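Local coordinates for protein fructose-bisphosphatase (Pyrococcus horikoshii, PDB 1VDW) that probably hydrolyses fructose 1,6-bisphosphate to fructose 6-phosphate and phosphate with magnesium as cofactor, working as a homodimer of the inositol monophosphatase superfamily, at residues A[149-154]-A[187-192]; A[19-24]-A[48-53]; A[198-203]-A[228-233]; A[131-136]-A[210-215]; A[61-66]-A[75-80]. One frame throughout, in Å; residues are numbered along the deposited sequence. Where two conformers were deposited one is given.

Contact 1 of 5, residues A[149-154]-A[187-192]; sequences PSISFY and LDAVVD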
# COMPACT_ATOMS: atom_id res chain seq x y z
N PRO A 149 17.80 4.19 1.16
CA PRO A 149 16.79 3.28 0.60
C PRO A 149 15.36 3.26 1.12
O PRO A 149 15.08 3.59 2.27
CB PRO A 149 17.46 1.91 0.73
CG PRO A 149 18.29 2.06 1.96
CD PRO A 149 18.90 3.43 1.79
N SER A 150 14.47 2.89 0.21
CA SER A 150 13.05 2.74 0.49
C SER A 150 12.84 1.25 0.30
O SER A 150 13.16 0.71 -0.76
CB SER A 150 12.20 3.52 -0.51
OG SER A 150 12.45 4.91 -0.40
N ILE A 151 12.30 0.57 1.30
CA ILE A 151 12.13 -0.87 1.20
C ILE A 151 10.79 -1.39 1.67
O ILE A 151 10.06 -0.70 2.38
CB ILE A 151 13.21 -1.61 2.05
CG1 ILE A 151 12.90 -1.48 3.55
CG2 ILE A 151 14.59 -1.03 1.75
CD1 ILE A 151 13.71 -2.42 4.43
N SER A 152 10.46 -2.60 1.23
CA SER A 152 9.29 -3.31 1.71
C SER A 152 9.89 -4.14 2.85
O SER A 152 10.97 -4.72 2.69
CB SER A 152 8.70 -4.20 0.62
OG SER A 152 7.84 -5.19 1.16
N PHE A 153 9.20 -4.20 3.98
CA PHE A 153 9.73 -4.90 5.14
C PHE A 153 8.66 -5.64 5.93
O PHE A 153 7.66 -5.05 6.33
CB PHE A 153 10.46 -3.88 6.04
CG PHE A 153 11.15 -4.47 7.25
CD1 PHE A 153 11.83 -5.69 7.18
CD2 PHE A 153 11.19 -3.76 8.44
CE1 PHE A 153 12.53 -6.18 8.28
CE2 PHE A 153 11.88 -4.24 9.55
CZ PHE A 153 12.55 -5.46 9.46
N TYR A 154 8.90 -6.93 6.14
CA TYR A 154 8.01 -7.81 6.91
C TYR A 154 8.85 -8.59 7.91
O TYR A 154 9.83 -9.25 7.53
CB TYR A 154 7.33 -8.85 6.01
CG TYR A 154 6.34 -8.34 4.99
CD1 TYR A 154 4.96 -8.47 5.20
CD2 TYR A 154 6.77 -7.82 3.78
CE1 TYR A 154 4.05 -8.10 4.23
CE2 TYR A 154 5.86 -7.45 2.80
CZ TYR A 154 4.50 -7.60 3.03
OH TYR A 154 3.59 -7.27 2.06
N LEU A 187 11.24 0.70 -5.45
CA LEU A 187 11.78 0.33 -4.14
C LEU A 187 13.22 -0.13 -4.35
O LEU A 187 13.58 -0.54 -5.46
CB LEU A 187 10.99 -0.82 -3.51
CG LEU A 187 9.55 -0.55 -3.06
CD1 LEU A 187 8.91 -1.87 -2.63
CD2 LEU A 187 9.54 0.46 -1.92
N ASP A 188 14.02 -0.08 -3.29
CA ASP A 188 15.42 -0.51 -3.37
C ASP A 188 15.59 -1.94 -2.86
O ASP A 188 16.55 -2.62 -3.22
CB ASP A 188 16.31 0.43 -2.56
CG ASP A 188 16.25 1.85 -3.06
OD1 ASP A 188 16.79 2.13 -4.16
OD2 ASP A 188 15.64 2.69 -2.36
N ALA A 189 14.67 -2.39 -2.01
CA ALA A 189 14.74 -3.74 -1.48
C ALA A 189 13.39 -4.23 -0.96
O ALA A 189 12.49 -3.43 -0.69
CB ALA A 189 15.77 -3.80 -0.34
N VAL A 190 13.27 -5.54 -0.86
CA VAL A 190 12.08 -6.22 -0.35
C VAL A 190 12.64 -7.23 0.65
O VAL A 190 13.43 -8.11 0.28
CB VAL A 190 11.30 -6.95 -1.45
CG1 VAL A 190 10.14 -7.73 -0.83
CG2 VAL A 190 10.77 -5.95 -2.46
N VAL A 191 12.22 -7.10 1.89
CA VAL A 191 12.71 -7.95 2.97
C VAL A 191 11.55 -8.60 3.70
O VAL A 191 10.71 -7.92 4.27
CB VAL A 191 13.52 -7.11 3.97
CG1 VAL A 191 14.07 -8.00 5.09
CG2 VAL A 191 14.64 -6.38 3.26
N ASP A 192 11.50 -9.93 3.67
CA ASP A 192 10.45 -10.65 4.37
C ASP A 192 11.12 -11.80 5.11
O ASP A 192 11.56 -12.78 4.49
CB ASP A 192 9.40 -11.20 3.41
CG ASP A 192 8.17 -11.75 4.13
OD1 ASP A 192 8.32 -12.33 5.22
OD2 ASP A 192 7.06 -11.59 3.59

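Contact 2 of 5, residues A[19-24]-A[48-53]; sequences HNIMPL and KVAENI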
# COMPACT_ATOMS: atom_id res chain seq x y z
N HIS A 19 -13.17 -10.01 -15.54
CA HIS A 19 -14.57 -10.37 -15.67
C HIS A 19 -15.18 -11.07 -14.46
O HIS A 19 -16.32 -10.80 -14.09
CB HIS A 19 -14.78 -11.24 -16.91
CG HIS A 19 -16.20 -11.64 -17.15
ND1 HIS A 19 -16.83 -12.63 -16.43
CD2 HIS A 19 -17.13 -11.15 -18.01
CE1 HIS A 19 -18.08 -12.74 -16.83
NE2 HIS A 19 -18.29 -11.86 -17.79
N ASN A 20 -14.41 -11.96 -13.84
CA ASN A 20 -14.91 -12.72 -12.70
C ASN A 20 -14.51 -12.22 -11.32
O ASN A 20 -15.24 -12.43 -10.35
CB ASN A 20 -14.48 -14.18 -12.84
CG ASN A 20 -15.17 -14.89 -13.98
OD1 ASN A 20 -16.34 -15.27 -13.88
ND2 ASN A 20 -14.46 -15.05 -15.09
N ILE A 21 -13.35 -11.58 -11.23
CA ILE A 21 -12.87 -11.10 -9.95
C ILE A 21 -13.08 -9.61 -9.66
O ILE A 21 -13.59 -9.25 -8.60
CB ILE A 21 -11.36 -11.41 -9.77
CG1 ILE A 21 -11.12 -12.92 -9.87
CG2 ILE A 21 -10.88 -10.89 -8.42
CD1 ILE A 21 -11.82 -13.74 -8.81
N MET A 22 -12.71 -8.74 -10.59
CA MET A 22 -12.87 -7.31 -10.33
C MET A 22 -14.28 -6.85 -9.97
O MET A 22 -14.44 -5.91 -9.18
CB MET A 22 -12.32 -6.47 -11.49
CG MET A 22 -10.79 -6.45 -11.55
SD MET A 22 -9.98 -5.97 -9.98
CE MET A 22 -10.35 -4.23 -9.93
N PRO A 23 -15.33 -7.48 -10.53
CA PRO A 23 -16.66 -7.00 -10.15
C PRO A 23 -16.91 -7.23 -8.66
O PRO A 23 -17.84 -6.66 -8.08
CB PRO A 23 -17.59 -7.84 -11.03
CG PRO A 23 -16.77 -8.07 -12.26
CD PRO A 23 -15.42 -8.41 -11.67
N LEU A 24 -16.08 -8.06 -8.05
CA LEU A 24 -16.20 -8.38 -6.64
C LEU A 24 -15.51 -7.35 -5.74
O LEU A 24 -15.73 -7.33 -4.53
CB LEU A 24 -15.64 -9.77 -6.35
CG LEU A 24 -16.37 -10.96 -7.00
CD1 LEU A 24 -15.65 -12.25 -6.65
CD2 LEU A 24 -17.81 -11.01 -6.51
N LYS A 48 -11.57 -18.42 -3.95
CA LYS A 48 -12.04 -19.59 -4.68
C LYS A 48 -12.33 -19.28 -6.14
O LYS A 48 -12.00 -20.07 -7.02
CB LYS A 48 -13.29 -20.15 -4.01
CG LYS A 48 -13.82 -21.42 -4.66
CD LYS A 48 -12.77 -22.53 -4.69
CE LYS A 48 -12.34 -22.93 -3.29
NZ LYS A 48 -11.38 -24.08 -3.32
N VAL A 49 -12.95 -18.13 -6.40
CA VAL A 49 -13.24 -17.76 -7.77
C VAL A 49 -11.93 -17.57 -8.53
O VAL A 49 -11.79 -18.02 -9.66
CB VAL A 49 -14.08 -16.47 -7.85
CG1 VAL A 49 -14.26 -16.05 -9.30
CG2 VAL A 49 -15.44 -16.69 -7.19
N ALA A 50 -10.97 -16.90 -7.89
CA ALA A 50 -9.68 -16.66 -8.53
C ALA A 50 -9.00 -17.99 -8.82
O ALA A 50 -8.39 -18.17 -9.87
CB ALA A 50 -8.80 -15.80 -7.62
N GLU A 51 -9.11 -18.91 -7.87
CA GLU A 51 -8.50 -20.23 -8.03
C GLU A 51 -9.16 -21.00 -9.17
O GLU A 51 -8.47 -21.61 -9.99
CB GLU A 51 -8.62 -21.02 -6.73
CG GLU A 51 -8.00 -22.41 -6.80
CD GLU A 51 -8.19 -23.19 -5.52
OE1 GLU A 51 -9.35 -23.46 -5.15
OE2 GLU A 51 -7.17 -23.54 -4.88
N ASN A 52 -10.48 -20.98 -9.21
CA ASN A 52 -11.22 -21.70 -10.25
C ASN A 52 -10.82 -21.32 -11.66
O ASN A 52 -10.56 -22.19 -12.49
CB ASN A 52 -12.73 -21.49 -10.10
CG ASN A 52 -13.32 -22.25 -8.93
OD1 ASN A 52 -12.72 -23.19 -8.43
ND2 ASN A 52 -14.51 -21.84 -8.51
N ILE A 53 -10.79 -20.02 -11.94
CA ILE A 53 -10.46 -19.55 -13.27
C ILE A 53 -9.03 -19.79 -13.73
O ILE A 53 -8.80 -20.16 -14.88
CB ILE A 53 -10.78 -18.04 -13.42
CG1 ILE A 53 -9.98 -17.23 -12.40
CG2 ILE A 53 -12.27 -17.81 -13.24
CD1 ILE A 53 -10.21 -15.73 -12.49

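Contact 3 of 5, residues A[198-203]-A[228-233]; sequences RPTDIA and FSATEK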
# COMPACT_ATOMS: atom_id res chain seq x y z
N ARG A 198 5.53 -18.64 0.88
CA ARG A 198 5.64 -19.94 0.22
C ARG A 198 6.22 -19.68 -1.16
O ARG A 198 6.18 -18.55 -1.66
CB ARG A 198 4.26 -20.59 0.08
CG ARG A 198 3.51 -20.72 1.40
CD ARG A 198 4.21 -21.67 2.35
NE ARG A 198 3.48 -22.92 2.51
CZ ARG A 198 2.29 -23.03 3.07
NH1 ARG A 198 1.68 -21.95 3.54
NH2 ARG A 198 1.70 -24.21 3.17
N PRO A 199 6.79 -20.71 -1.81
CA PRO A 199 7.37 -20.51 -3.14
C PRO A 199 6.34 -19.94 -4.13
O PRO A 199 6.69 -19.17 -5.02
CB PRO A 199 7.83 -21.92 -3.53
CG PRO A 199 8.20 -22.51 -2.20
CD PRO A 199 7.05 -22.08 -1.32
N THR A 200 5.08 -20.33 -3.95
CA THR A 200 4.01 -19.86 -4.82
C THR A 200 3.80 -18.35 -4.72
O THR A 200 3.36 -17.71 -5.68
CB THR A 200 2.68 -20.58 -4.47
OG1 THR A 200 2.46 -20.52 -3.06
CG2 THR A 200 2.74 -22.04 -4.91
N ASP A 201 4.12 -17.78 -3.56
CA ASP A 201 3.96 -16.34 -3.36
C ASP A 201 5.02 -15.52 -4.08
O ASP A 201 4.74 -14.43 -4.59
CB ASP A 201 4.09 -15.97 -1.87
CG ASP A 201 2.96 -16.52 -1.03
OD1 ASP A 201 1.79 -16.45 -1.46
OD2 ASP A 201 3.26 -17.01 0.09
N ILE A 202 6.23 -16.06 -4.13
CA ILE A 202 7.35 -15.32 -4.70
C ILE A 202 7.93 -15.72 -6.04
O ILE A 202 8.74 -14.99 -6.60
CB ILE A 202 8.53 -15.32 -3.70
CG1 ILE A 202 9.04 -16.75 -3.51
CG2 ILE A 202 8.09 -14.74 -2.37
CD1 ILE A 202 10.33 -16.85 -2.72
N ALA A 203 7.52 -16.87 -6.57
CA ALA A 203 8.09 -17.34 -7.82
C ALA A 203 8.17 -16.32 -8.95
O ALA A 203 9.24 -16.04 -9.47
CB ALA A 203 7.36 -18.59 -8.29
N PHE A 228 9.26 -26.48 -6.40
CA PHE A 228 7.88 -26.77 -6.74
C PHE A 228 7.11 -27.28 -5.53
O PHE A 228 6.54 -28.37 -5.54
CB PHE A 228 7.81 -27.80 -7.87
CG PHE A 228 8.49 -27.35 -9.13
CD1 PHE A 228 8.37 -26.04 -9.58
CD2 PHE A 228 9.25 -28.24 -9.88
CE1 PHE A 228 8.98 -25.62 -10.76
CE2 PHE A 228 9.87 -27.83 -11.06
CZ PHE A 228 9.74 -26.52 -11.50
N SER A 229 7.11 -26.47 -4.48
CA SER A 229 6.43 -26.80 -3.24
C SER A 229 5.46 -25.69 -2.87
O SER A 229 5.70 -24.51 -3.16
CB SER A 229 7.44 -26.99 -2.11
OG SER A 229 6.79 -27.21 -0.87
N ALA A 230 4.35 -26.06 -2.23
CA ALA A 230 3.35 -25.09 -1.82
C ALA A 230 3.31 -25.01 -0.30
O ALA A 230 2.50 -24.27 0.27
CB ALA A 230 1.98 -25.49 -2.36
N THR A 231 4.19 -25.77 0.36
CA THR A 231 4.24 -25.80 1.81
C THR A 231 5.55 -25.27 2.39
O THR A 231 5.60 -24.83 3.54
CB THR A 231 4.03 -27.24 2.33
OG1 THR A 231 5.03 -28.10 1.78
CG2 THR A 231 2.66 -27.74 1.93
N GLU A 232 6.62 -25.32 1.60
CA GLU A 232 7.93 -24.84 2.04
C GLU A 232 7.88 -23.36 2.43
O GLU A 232 7.38 -22.53 1.67
CB GLU A 232 8.95 -25.06 0.93
CG GLU A 232 10.31 -24.41 1.18
CD GLU A 232 11.29 -24.69 0.05
OE1 GLU A 232 12.36 -24.04 0.03
OE2 GLU A 232 10.99 -25.55 -0.80
N LYS A 233 8.40 -23.04 3.61
CA LYS A 233 8.42 -21.66 4.08
C LYS A 233 9.69 -20.99 3.58
O LYS A 233 10.77 -21.58 3.63
CB LYS A 233 8.38 -21.60 5.61
CG LYS A 233 7.13 -22.22 6.22
CD LYS A 233 5.88 -21.48 5.78
CE LYS A 233 4.63 -22.14 6.35
NZ LYS A 233 4.47 -23.54 5.87

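Contact 4 of 5, residues A[131-136]-A[210-215]; sequences KGSYLN and REAGAI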
# COMPACT_ATOMS: atom_id res chain seq x y z
N LYS A 131 16.13 -12.37 -21.80
CA LYS A 131 15.68 -11.29 -22.66
C LYS A 131 15.49 -10.00 -21.86
O LYS A 131 16.05 -8.96 -22.20
CB LYS A 131 14.37 -11.66 -23.36
CG LYS A 131 13.91 -10.60 -24.35
CD LYS A 131 12.65 -11.00 -25.08
CE LYS A 131 12.21 -9.91 -26.05
NZ LYS A 131 13.26 -9.60 -27.06
N GLY A 132 14.70 -10.08 -20.79
CA GLY A 132 14.49 -8.91 -19.96
C GLY A 132 13.15 -8.92 -19.25
O GLY A 132 12.36 -9.86 -19.39
N SER A 133 12.91 -7.89 -18.45
CA SER A 133 11.65 -7.75 -17.74
C SER A 133 10.97 -6.52 -18.30
O SER A 133 11.63 -5.56 -18.71
CB SER A 133 11.87 -7.62 -16.24
OG SER A 133 12.22 -8.89 -15.71
N TYR A 134 9.64 -6.54 -18.30
CA TYR A 134 8.86 -5.46 -18.88
C TYR A 134 7.61 -5.12 -18.09
O TYR A 134 7.11 -5.93 -17.31
CB TYR A 134 8.41 -5.88 -20.29
CG TYR A 134 9.54 -6.32 -21.20
CD1 TYR A 134 10.12 -5.42 -22.09
CD2 TYR A 134 10.06 -7.61 -21.12
CE1 TYR A 134 11.20 -5.80 -22.88
CE2 TYR A 134 11.14 -8.00 -21.91
CZ TYR A 134 11.70 -7.09 -22.79
OH TYR A 134 12.78 -7.46 -23.56
N LEU A 135 7.12 -3.90 -18.30
CA LEU A 135 5.88 -3.42 -17.71
C LEU A 135 5.09 -2.89 -18.91
O LEU A 135 5.51 -1.92 -19.55
CB LEU A 135 6.10 -2.30 -16.70
CG LEU A 135 4.80 -1.63 -16.23
CD1 LEU A 135 3.84 -2.65 -15.66
CD2 LEU A 135 5.13 -0.57 -15.20
N ASN A 136 3.98 -3.53 -19.22
CA ASN A 136 3.15 -3.15 -20.36
C ASN A 136 3.98 -3.05 -21.64
O ASN A 136 3.76 -2.18 -22.49
CB ASN A 136 2.41 -1.84 -20.08
CG ASN A 136 1.35 -2.01 -19.01
OD1 ASN A 136 1.01 -3.14 -18.65
ND2 ASN A 136 0.82 -0.91 -18.50
N ARG A 210 14.76 -10.59 -10.72
CA ARG A 210 16.10 -11.02 -11.11
C ARG A 210 16.46 -10.58 -12.52
O ARG A 210 17.54 -10.05 -12.75
CB ARG A 210 16.24 -12.53 -11.00
CG ARG A 210 16.58 -12.98 -9.61
CD ARG A 210 16.63 -14.49 -9.50
NE ARG A 210 17.22 -14.86 -8.22
CZ ARG A 210 17.11 -16.06 -7.66
NH1 ARG A 210 16.42 -17.02 -8.27
NH2 ARG A 210 17.67 -16.30 -6.49
N GLU A 211 15.56 -10.80 -13.47
CA GLU A 211 15.86 -10.41 -14.84
C GLU A 211 16.01 -8.89 -14.95
O GLU A 211 16.71 -8.40 -15.83
CB GLU A 211 14.77 -10.92 -15.79
CG GLU A 211 15.01 -10.63 -17.27
CD GLU A 211 16.37 -11.09 -17.78
OE1 GLU A 211 16.82 -12.20 -17.41
OE2 GLU A 211 16.99 -10.34 -18.57
N ALA A 212 15.38 -8.16 -14.03
CA ALA A 212 15.46 -6.71 -14.01
C ALA A 212 16.75 -6.22 -13.35
O ALA A 212 17.00 -5.01 -13.29
CB ALA A 212 14.25 -6.12 -13.30
N GLY A 213 17.54 -7.15 -12.83
CA GLY A 213 18.80 -6.79 -12.21
C GLY A 213 18.89 -6.92 -10.70
O GLY A 213 19.92 -6.60 -10.10
N ALA A 214 17.82 -7.38 -10.06
CA ALA A 214 17.83 -7.53 -8.61
C ALA A 214 18.58 -8.77 -8.15
O ALA A 214 18.70 -9.74 -8.89
CB ALA A 214 16.40 -7.57 -8.07
N ILE A 215 19.07 -8.72 -6.92
CA ILE A 215 19.76 -9.83 -6.30
C ILE A 215 18.75 -10.34 -5.28
O ILE A 215 18.21 -9.55 -4.49
CB ILE A 215 21.03 -9.35 -5.57
CG1 ILE A 215 21.97 -8.68 -6.58
CG2 ILE A 215 21.73 -10.54 -4.91
CD1 ILE A 215 23.12 -7.94 -5.94

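Contact 5 of 5, residues A[61-66]-A[75-80]; sequences LGVNVV and QGSDYT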
# COMPACT_ATOMS: atom_id res chain seq x y z
N LEU A 61 -4.46 -27.39 -19.77
CA LEU A 61 -3.37 -27.33 -20.73
C LEU A 61 -2.48 -28.56 -20.60
O LEU A 61 -1.63 -28.81 -21.45
CB LEU A 61 -2.53 -26.07 -20.52
CG LEU A 61 -3.13 -24.76 -21.01
CD1 LEU A 61 -2.28 -23.60 -20.53
CD2 LEU A 61 -3.24 -24.77 -22.53
N GLY A 62 -2.69 -29.31 -19.53
CA GLY A 62 -1.92 -30.52 -19.30
C GLY A 62 -0.56 -30.33 -18.64
O GLY A 62 0.26 -31.25 -18.66
N VAL A 63 -0.32 -29.17 -18.05
CA VAL A 63 0.96 -28.92 -17.40
C VAL A 63 0.87 -29.19 -15.90
O VAL A 63 -0.23 -29.33 -15.36
CB VAL A 63 1.43 -27.45 -17.62
CG1 VAL A 63 1.52 -27.15 -19.10
CG2 VAL A 63 0.47 -26.48 -16.93
N ASN A 64 2.02 -29.28 -15.24
CA ASN A 64 2.03 -29.50 -13.80
C ASN A 64 1.69 -28.17 -13.15
O ASN A 64 2.05 -27.11 -13.68
CB ASN A 64 3.42 -29.96 -13.32
CG ASN A 64 3.92 -31.18 -14.07
OD1 ASN A 64 3.18 -32.13 -14.30
ND2 ASN A 64 5.20 -31.15 -14.45
N VAL A 65 0.98 -28.21 -12.03
CA VAL A 65 0.58 -26.98 -11.36
C VAL A 65 0.89 -27.00 -9.88
O VAL A 65 0.65 -27.99 -9.19
CB VAL A 65 -0.93 -26.71 -11.53
CG1 VAL A 65 -1.28 -25.35 -10.95
CG2 VAL A 65 -1.30 -26.78 -13.00
N VAL A 66 1.42 -25.89 -9.39
CA VAL A 66 1.74 -25.75 -7.97
C VAL A 66 1.05 -24.49 -7.47
O VAL A 66 1.31 -23.39 -7.96
CB VAL A 66 3.26 -25.62 -7.73
CG1 VAL A 66 3.55 -25.54 -6.24
CG2 VAL A 66 3.99 -26.81 -8.35
N GLN A 75 1.00 -33.90 -13.67
CA GLN A 75 0.39 -34.45 -14.88
C GLN A 75 1.47 -34.99 -15.81
O GLN A 75 1.24 -35.13 -17.02
CB GLN A 75 -0.44 -33.38 -15.60
CG GLN A 75 -1.44 -32.65 -14.72
CD GLN A 75 -2.58 -32.06 -15.52
OE1 GLN A 75 -3.52 -32.76 -15.88
NE2 GLN A 75 -2.51 -30.76 -15.80
N GLY A 76 2.63 -35.30 -15.26
CA GLY A 76 3.73 -35.83 -16.05
C GLY A 76 4.13 -34.93 -17.20
O GLY A 76 4.59 -35.39 -18.24
N SER A 77 3.96 -33.62 -17.01
CA SER A 77 4.30 -32.65 -18.04
C SER A 77 5.74 -32.18 -17.92
O SER A 77 6.38 -32.33 -16.88
CB SER A 77 3.37 -31.44 -17.94
OG SER A 77 3.75 -30.43 -18.86
N ASP A 78 6.25 -31.62 -19.01
CA ASP A 78 7.61 -31.09 -19.05
C ASP A 78 7.59 -29.62 -18.64
O ASP A 78 8.63 -28.96 -18.61
CB ASP A 78 8.21 -31.28 -20.45
CG ASP A 78 7.30 -30.77 -21.56
OD1 ASP A 78 6.06 -30.90 -21.43
OD2 ASP A 78 7.82 -30.27 -22.58
N TYR A 79 6.40 -29.12 -18.31
CA TYR A 79 6.21 -27.74 -17.87
C TYR A 79 5.49 -27.69 -16.53
O TYR A 79 4.57 -28.47 -16.28
CB TYR A 79 5.38 -26.97 -18.90
CG TYR A 79 6.13 -26.61 -20.16
CD1 TYR A 79 6.96 -25.49 -20.19
CD2 TYR A 79 6.03 -27.39 -21.31
CE1 TYR A 79 7.66 -25.15 -21.35
CE2 TYR A 79 6.73 -27.07 -22.46
CZ TYR A 79 7.54 -25.95 -22.48
OH TYR A 79 8.24 -25.62 -23.62
N THR A 80 5.92 -26.77 -15.67
CA THR A 80 5.31 -26.61 -14.36
C THR A 80 5.01 -25.13 -14.13
O THR A 80 5.85 -24.27 -14.40
CB THR A 80 6.24 -27.09 -13.23
OG1 THR A 80 6.60 -28.45 -13.46
CG2 THR A 80 5.55 -26.98 -11.88
O HOH W 1 2.57 -31.34 -21.07
O HOH W 2 0.42 -33.87 -19.28

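Contact 1 of 5, residues A[149-154]-A[187-192]
Asp188 and Ser150 grip each other twice where two parallel strands begin. Ser150 N donates to Asp188 OD2 at 2.8 Å, using the anti lone pair of that oxygen. Asp188 N donates back to Ser150 O at 2.8 Å, almost along the C=O axis. The carboxylate reaches its place because CG stands anti to the carbonyl carbon (chi1 -60°). Parallel pairing continues from Ser152, though Ala189 N is buried without a partner. Ser152 N donates to Ala189 O at 2.9 Å. Val191 N donates to Ser152 O at 2.8 Å from above the carbonyl plane. Tyr154 N donates to Val191 O at 2.8 Å. On one face Phe153 and Val191 run side by side, with CD1 of Phe153 3.8 Å from CG1 of Val191. On the other face OD2 of Asp192 lies over the Tyr154 ring, 3.6 Å from its CG, and the carboxylate is nearly parallel to the ring. Further out, Arg143 bridges to Asp188 OD2 and Asn240 holds OD1, Arg194 pairs with Asp192, and Glu178 takes both Ser152 OG and Tyr154 OH. Helix 242-250 packs on Ala189 and Val191, while helix 175-184 packs on Val190. An alanine at Asp188 would remove the acceptor for Ser150 N and would probably cost Arg143 a salt-bridge partner. The pairing thus starts with one backbone and one carboxylate hydrogen bond; from Ser152 on it is backbone to backbone.

Contact 2 of 5, residues A[19-24]-A[48-53]
The two N-terminal helices of the inositol monophosphatase fold meet here, where the chain leaves helix 3-20 and passes the flank of helix 45-60. The tight part is built round Ile21. Its CG1 stands anti to the carbonyl carbon (chi1 -58°), and a second turn (chi2 -62°) drives CD1 against the neighbouring helix. CD1 of Ile21 lies 3.4 Å from CG1 of Val49, closer than usual van der Waals contact. The same methyl is 3.8 Å from CB of Ala50. CG1 of Ile21 is met obliquely by CD1 of Ile53 at 3.9 Å. Phe92 of helix 89-93 also touches Ile21 and Leu24, so a third helix borders the cluster. The side chain of Ala50 is about 4 Å from that of Leu86, a predicted magnesium ligand. The loose side is formed by Asn20 and Leu24, both partly exposed. Asn20 slides past Ile53 in the opposite direction, with ND2 of Asn20 4.0 Å from CG2 of Ile53. That amide turns its polarity back to its own helix and donates to Asp16 O. Leu24 only grazes Val49, CD1 to CG2 at 4.5 Å. By contrast, the buried methyl CD1 of Ile21 presses right up to the helix backbone, 3.4 Å from Ala50 N.

Contact 3 of 5, residues A[198-203]-A[228-233]
Two positive side chains meet in this contact. The Arg198 side chain bends at chi2 and chi3 and lies alongside Lys233. NZ of Lys233 sits 3.5 Å above the plane of the Arg198 guanidinium, over its centre. Two like charges therefore lie close together. Several oxygens probably ease the repulsion. Arg198 NH1 forms a salt bridge with Glu68, and Lys233 NZ donates to Thr231 O at 2.9 Å. Ala230 O lies against the opposite face of the guanidinium, 2.8 Å from Arg198 NE, too far out of line for a hydrogen bond.

The clear hydrogen bonds stay within each segment. Arg198, at the N-cap position, gives its backbone N to Asp201 OD2 at 2.9 Å. Ser229 OG accepts from Thr231 N at 3.2 Å and from Glu232 N at 3.1 Å, an ST turn and ST motif that shape the loop.

Nonpolar and C-H contacts close the gap. Arg198 CA points its hydrogen almost straight at Glu232 O, 3.4 Å away. The Pro199 ring covers Ser229 O, with CG 3.3 Å from that oxygen, which is buried without a polar partner. Thr200 adds its methyl beside Ala230.

An alanine at Arg198 would lose the salt bridge to Glu68 and the flat group between Ala230 O and Lys233, and would probably loosen the loop here.

Asp201 and Glu68 are both predicted magnesium ligands. The arrangement is consistent with the start of helix 199-211 presenting an aspartate to the predicted metal site, as in the inositol monophosphatase family.

Contact 4 of 5, residues A[131-136]-A[210-215]
Two flat groups shape the contact where helix 199-211 ends beside strand 132-135. The Glu211 carboxylate has Gly132 N well above its plane, 3.2 Å from OE2 of Glu211, at an angle too poor for a hydrogen bond. The other oxygen, OE1, accepts from Gly130 N. The peptide between Gly132 and Ser133 has CG of Glu211 over one face, 3.2 Å from C of Gly132. The acid gets there with CG anti to the backbone N (chi1 -177°) and a bend at chi2 (53°), so its chain folds over the strand. Ser133 points toward the helix end. Its OG lies 3.3 Å from CB of Glu211 and is bound to Ile208 O in the last turn of the helix. CB of Ser133 meets CB of Ala212 at 4.1 Å. At the backbone angles of both Gly132 and Gly213 a CB would jam against the preceding carbonyl O. Gly132 shares a classic beta bulge with Lys131 opposite Ile128, and Tyr134 OH would be a further obstacle to a CB there. Gly213 ends the helix in a Schellman motif, with its N 2.9 Å from Arg210 O in a hydrogen bond. The contact thus joins the eight-stranded sheet to the helix end, away from the predicted metal ligands. Its polar ends are satisfied outside the two segments, which themselves meet by close packing alone.

Contact 5 of 5, residues A[61-66]-A[75-80]
OD1 of Asn64 is held by two backbone N-H groups of the facing loop. Gln75 N donates to it at 2.9 Å in the carbonyl plane. Ser77 N donates to it at 3.2 Å from above that plane. The amide nitrogen of the same side chain gives two more bonds. ND2 of Asn64 reaches Ser77 O at 2.9 Å, a bent bond (137°), and Thr80 OG1 at 3.2 Å, in the plane of the amide. Four bonds fix the rotation of the amide and fit OD1 as acceptor and ND2 as donor, with CG anti to the carbonyl carbon (chi1 -55°). The backbone adds Asn64 N to Tyr79 O at 2.9 Å, the start of parallel pairing. Gln75 answers from the loop: NE2 donates to Val63 O at 2.7 Å and also to Lys59 O. A water donates to both Gly62 O and Gln75 O. Ser77 OG accepts from Tyr79 N in an ST turn, which sends the loop back into the strand. Past the amide, CG2 of Val66 meets CG2 of Thr80 at 3.9 Å. Gly62 closes helix 45-60 with a Schellman motif, so the asparagine follows soon after a helix end. Strand 64-67 runs between 71-73 and 79-84 in the large sheet. Helices 3-20 and 45-60 pack on Val63, helix 45-60 also on Val65, and Phe228 touches both Val66 and Thr80.

Contacts 1 and 4 are buried, while contacts 2, 3 and 5 are partly open. Contacts 1 and 5 are both parallel strand pairings, but in different sheets and on opposite sides of the chain's centre. Contact 1 is mostly regular backbone pairing; contact 5 relies on one side-chain amide. Contacts 3 and 4 use the two ends of helix 199-211, charged and next to the predicted metal site at its start, compact and remote from it at its end. Contact 2 is mainly apolar packing, with no hydrogen bond between its segments, and helix 45-60 is followed in the chain by strand 64-67 of contact 5. Contacts 3 and 5 touch, Thr200 CG2 lying 3.6 Å from Val66 O.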